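Local coordinates for putative major capsid protein (Cafeteriavirus-dependent mavirus, PDB 6G44) that forms the capsid shell of the virophage mavirus as its major capsid protein, probably as trimeric capsomers of double jelly-roll subunits, at residues 182-187 and 197-202. Numbering follows the deposited sequence.
Sequences YAYYIH and KIDFVV
A beta hairpin at the margin of a jelly-roll sheet pairs 182-187 with 197-202; the short strand axes run antiparallel at 168°, 4.5 Å apart at closest. Tyr185 and Asp199 form a hydrogen-bonded pair (Tyr185 N to Asp199 O 2.9 Å, Asp199 N to Tyr185 O 2.8 Å), flanked by the non-hydrogen-bonded pairs Tyr184-Phe200 and Ile186-Ile198, both with CA-CA 4.5 Å. His187 N donates to Lys197 O (2.9 Å) and Val201 N to Ala183 O (3.1 Å); one water bridges Ala183 N (2.9 Å) and Val201 O (2.7 Å). In this double jelly-roll capsid protein, 197-202 also pairs with strand 74-84, whereas Tyr184 OH accepts a hydrogen bond from Gly401 N of the second subunit. Both His187 and Asp199 are m rotamers: His187 NE2 donates to Asp199 OD1 (2.8 Å), also hydrogen-bonded to Thr80 OG1, while Lys197 CB sits 3.7 Å from the His187 ring centroid, a CH-pi contact. Buried Tyr182, chi1 in p, brings CE1 within 3.5 Å of Phe200 CD1, their ring planes oblique at 41°.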
ATOM      1  N   TYR C 182     -18.027   4.700  -8.180  1.00  9.83           N
ATOM      2  CA  TYR C 182     -19.492   4.905  -8.047  1.00  9.76           C
ATOM      3  C   TYR C 182     -20.171   4.832  -9.402  1.00 10.00           C
ATOM      4  O   TYR C 182     -19.578   5.120 -10.451  1.00 10.43           O
ATOM      5  CB  TYR C 182     -19.810   6.238  -7.343  1.00  9.84           C
ATOM      6  CG  TYR C 182     -19.189   7.449  -7.992  1.00 10.28           C
ATOM      7  CD1 TYR C 182     -19.780   8.074  -9.064  1.00 10.33           C
ATOM      8  CD2 TYR C 182     -17.963   7.971  -7.537  1.00 10.25           C
ATOM      9  CE1 TYR C 182     -19.203   9.157  -9.690  1.00 10.68           C
ATOM     10  CE2 TYR C 182     -17.377   9.072  -8.155  1.00 10.35           C
ATOM     11  CZ  TYR C 182     -18.013   9.676  -9.236  1.00 10.44           C
ATOM     12  OH  TYR C 182     -17.485  10.773  -9.886  1.00 11.15           O
ATOM     13  N   ALA C 183     -21.460   4.468  -9.345  1.00 10.64           N
ATOM     14  CA  ALA C 183     -22.300   4.395 -10.535  1.00 10.81           C
ATOM     15  C   ALA C 183     -22.625   5.781 -11.069  1.00 10.53           C
ATOM     16  O   ALA C 183     -22.808   6.732 -10.315  1.00 11.91           O
ATOM     17  CB  ALA C 183     -23.584   3.668 -10.214  1.00 11.45           C
ATOM     18  N   TYR C 184     -22.695   5.876 -12.378  1.00 10.92           N
ATOM     19  CA  TYR C 184     -22.926   7.163 -13.033  1.00 11.12           C
ATOM     20  C   TYR C 184     -23.505   6.887 -14.425  1.00 11.82           C
ATOM     21  O   TYR C 184     -23.356   5.801 -14.987  1.00 11.79           O
ATOM     22  CB  TYR C 184     -21.595   8.020 -13.137  1.00 11.26           C
ATOM     23  CG  TYR C 184     -20.788   7.506 -14.294  1.00 11.72           C
ATOM     24  CD1 TYR C 184     -20.216   6.239 -14.251  1.00 12.24           C
ATOM     25  CD2 TYR C 184     -20.715   8.205 -15.506  1.00 11.79           C
ATOM     26  CE1 TYR C 184     -19.586   5.695 -15.350  1.00 12.70           C
ATOM     27  CE2 TYR C 184     -20.063   7.675 -16.599  1.00 12.33           C
ATOM     28  CZ  TYR C 184     -19.508   6.406 -16.529  1.00 12.48           C
ATOM     29  OH  TYR C 184     -18.926   5.843 -17.655  1.00 13.47           O
ATOM     30  N   TYR C 185     -24.103   7.924 -15.010  1.00 12.32           N
ATOM     31  CA  TYR C 185     -24.512   7.874 -16.419  1.00 13.24           C
ATOM     32  C   TYR C 185     -24.510   9.266 -17.017  1.00 13.50           C
ATOM     33  O   TYR C 185     -25.219  10.137 -16.518  1.00 13.33           O
ATOM     34  CB  TYR C 185     -25.901   7.269 -16.583  1.00 13.89           C
ATOM     35  CG  TYR C 185     -26.331   7.242 -18.046  1.00 14.95           C
ATOM     36  CD1 TYR C 185     -25.639   6.474 -18.967  1.00 16.57           C
ATOM     37  CD2 TYR C 185     -27.395   8.023 -18.489  1.00 16.44           C
ATOM     38  CE1 TYR C 185     -26.011   6.449 -20.302  1.00 18.06           C
ATOM     39  CE2 TYR C 185     -27.774   8.008 -19.832  1.00 18.26           C
ATOM     40  CZ  TYR C 185     -27.069   7.227 -20.722  1.00 18.11           C
ATOM     41  OH  TYR C 185     -27.399   7.203 -22.077  1.00 22.42           O
ATOM     42  N   ILE C 186     -23.741   9.457 -18.076  1.00 14.82           N
ATOM     43  CA  ILE C 186     -23.710  10.727 -18.828  1.00 15.74           C
ATOM     44  C   ILE C 186     -24.758  10.670 -19.927  1.00 15.85           C
ATOM     45  O   ILE C 186     -24.732   9.778 -20.784  1.00 16.33           O
ATOM     46  CB  ILE C 186     -22.334  10.978 -19.468  1.00 17.75           C
ATOM     47  CG1 ILE C 186     -21.248  11.012 -18.386  1.00 18.91           C
ATOM     48  CG2 ILE C 186     -22.333  12.295 -20.234  1.00 18.82           C
ATOM     49  CD1 ILE C 186     -19.845  10.841 -18.923  1.00 20.99           C
ATOM     50  N   HIS C 187     -25.677  11.640 -19.904  1.00 15.42           N
ATOM     51  CA  HIS C 187     -26.706  11.709 -20.933  1.00 16.19           C
ATOM     52  C   HIS C 187     -26.041  12.105 -22.241  1.00 17.21           C
ATOM     53  O   HIS C 187     -25.042  12.835 -22.255  1.00 16.93           O
ATOM     54  CB  HIS C 187     -27.753  12.748 -20.569  1.00 15.98           C
ATOM     55  CG  HIS C 187     -28.515  12.479 -19.299  1.00 16.68           C
ATOM     56  ND1 HIS C 187     -29.775  13.002 -19.089  1.00 17.55           N
ATOM     57  CD2 HIS C 187     -28.188  11.834 -18.150  1.00 16.32           C
ATOM     58  CE1 HIS C 187     -30.201  12.662 -17.888  1.00 17.50           C
ATOM     59  NE2 HIS C 187     -29.254  11.950 -17.293  1.00 16.75           N
ATOM     60  N   LYS C 197     -25.580  16.562 -18.603  1.00 15.60           N
ATOM     61  CA  LYS C 197     -26.344  15.993 -17.496  1.00 14.76           C
ATOM     62  C   LYS C 197     -25.712  14.656 -17.142  1.00 14.01           C
ATOM     63  O   LYS C 197     -25.481  13.837 -18.015  1.00 14.72           O
ATOM     64  CB  LYS C 197     -27.827  15.804 -17.843  1.00 17.25           C
ATOM     65  CG  LYS C 197     -28.625  17.084 -17.781  1.00 19.70           C
ATOM     66  CD  LYS C 197     -30.088  16.832 -18.138  1.00 21.45           C
ATOM     67  CE  LYS C 197     -30.912  18.102 -18.019  1.00 25.24           C
ATOM     68  NZ  LYS C 197     -32.361  17.766 -18.175  1.00 26.66           N
ATOM     69  N   ILE C 198     -25.469  14.471 -15.854  1.00 13.16           N
ATOM     70  CA  ILE C 198     -24.864  13.233 -15.334  1.00 13.24           C
ATOM     71  C   ILE C 198     -25.705  12.725 -14.154  1.00 12.08           C
ATOM     72  O   ILE C 198     -25.973  13.470 -13.199  1.00 12.46           O
ATOM     73  CB  ILE C 198     -23.402  13.454 -14.867  1.00 14.30           C
ATOM     74  CG1 ILE C 198     -22.609  14.128 -15.973  1.00 15.29           C
ATOM     75  CG2 ILE C 198     -22.769  12.114 -14.454  1.00 13.95           C
ATOM     76  CD1 ILE C 198     -21.217  14.556 -15.593  1.00 15.86           C
ATOM     77  N   ASP C 199     -26.093  11.461 -14.216  1.00 12.07           N
ATOM     78  CA  ASP C 199     -26.728  10.769 -13.107  1.00 12.66           C
ATOM     79  C   ASP C 199     -25.619  10.199 -12.221  1.00 13.01           C
ATOM     80  O   ASP C 199     -24.630   9.644 -12.730  1.00 13.91           O
ATOM     81  CB  ASP C 199     -27.598   9.607 -13.582  1.00 13.10           C
ATOM     82  CG  ASP C 199     -28.651  10.019 -14.600  1.00 14.28           C
ATOM     83  OD1 ASP C 199     -29.044  11.215 -14.627  1.00 15.36           O
ATOM     84  OD2 ASP C 199     -29.072   9.138 -15.383  1.00 16.19           O
ATOM     85  N   PHE C 200     -25.783  10.338 -10.924  1.00 12.83           N
ATOM     86  CA  PHE C 200     -24.854   9.786  -9.909  1.00 12.33           C
ATOM     87  C   PHE C 200     -25.614   8.938  -8.894  1.00 12.65           C
ATOM     88  O   PHE C 200     -26.766   9.245  -8.544  1.00 12.12           O
ATOM     89  CB  PHE C 200     -24.192  10.902  -9.115  1.00 12.50           C
ATOM     90  CG  PHE C 200     -23.239  11.764  -9.892  1.00 12.75           C
ATOM     91  CD1 PHE C 200     -21.904  11.439  -9.958  1.00 12.45           C
ATOM     92  CD2 PHE C 200     -23.668  12.927 -10.521  1.00 13.09           C
ATOM     93  CE1 PHE C 200     -21.024  12.236 -10.623  1.00 12.52           C
ATOM     94  CE2 PHE C 200     -22.791  13.723 -11.223  1.00 13.10           C
ATOM     95  CZ  PHE C 200     -21.446  13.395 -11.254  1.00 12.80           C
ATOM     96  N   VAL C 201     -24.952   7.911  -8.363  1.00 12.65           N
ATOM     97  CA  VAL C 201     -25.419   7.152  -7.203  1.00 12.77           C
ATOM     98  C   VAL C 201     -24.216   7.003  -6.277  1.00 12.74           C
ATOM     99  O   VAL C 201     -23.159   6.524  -6.733  1.00 13.04           O
ATOM    100  CB  VAL C 201     -25.953   5.766  -7.547  1.00 13.80           C
ATOM    101  CG1 VAL C 201     -26.485   5.084  -6.314  1.00 14.60           C
ATOM    102  CG2 VAL C 201     -27.050   5.838  -8.586  1.00 15.17           C
ATOM    103  N   VAL C 202     -24.360   7.390  -5.032  1.00 12.21           N
ATOM    104  CA  VAL C 202     -23.269   7.268  -4.018  1.00 12.93           C
ATOM    105  C   VAL C 202     -23.832   6.644  -2.756  1.00 12.83           C
ATOM    106  O   VAL C 202     -24.870   7.117  -2.249  1.00 12.47           O
ATOM    107  CB  VAL C 202     -22.661   8.637  -3.665  1.00 14.27           C
ATOM    108  CG1 VAL C 202     -21.649   8.531  -2.525  1.00 15.00           C
ATOM    109  CG2 VAL C 202     -22.043   9.256  -4.905  1.00 15.85           C
TER
HETATM  110  O   HOH W   1     -22.427   3.911  -6.641  1.00 13.63           O
HETATM  111  O   HOH W   2     -25.398  15.391 -21.220  1.00 20.99           O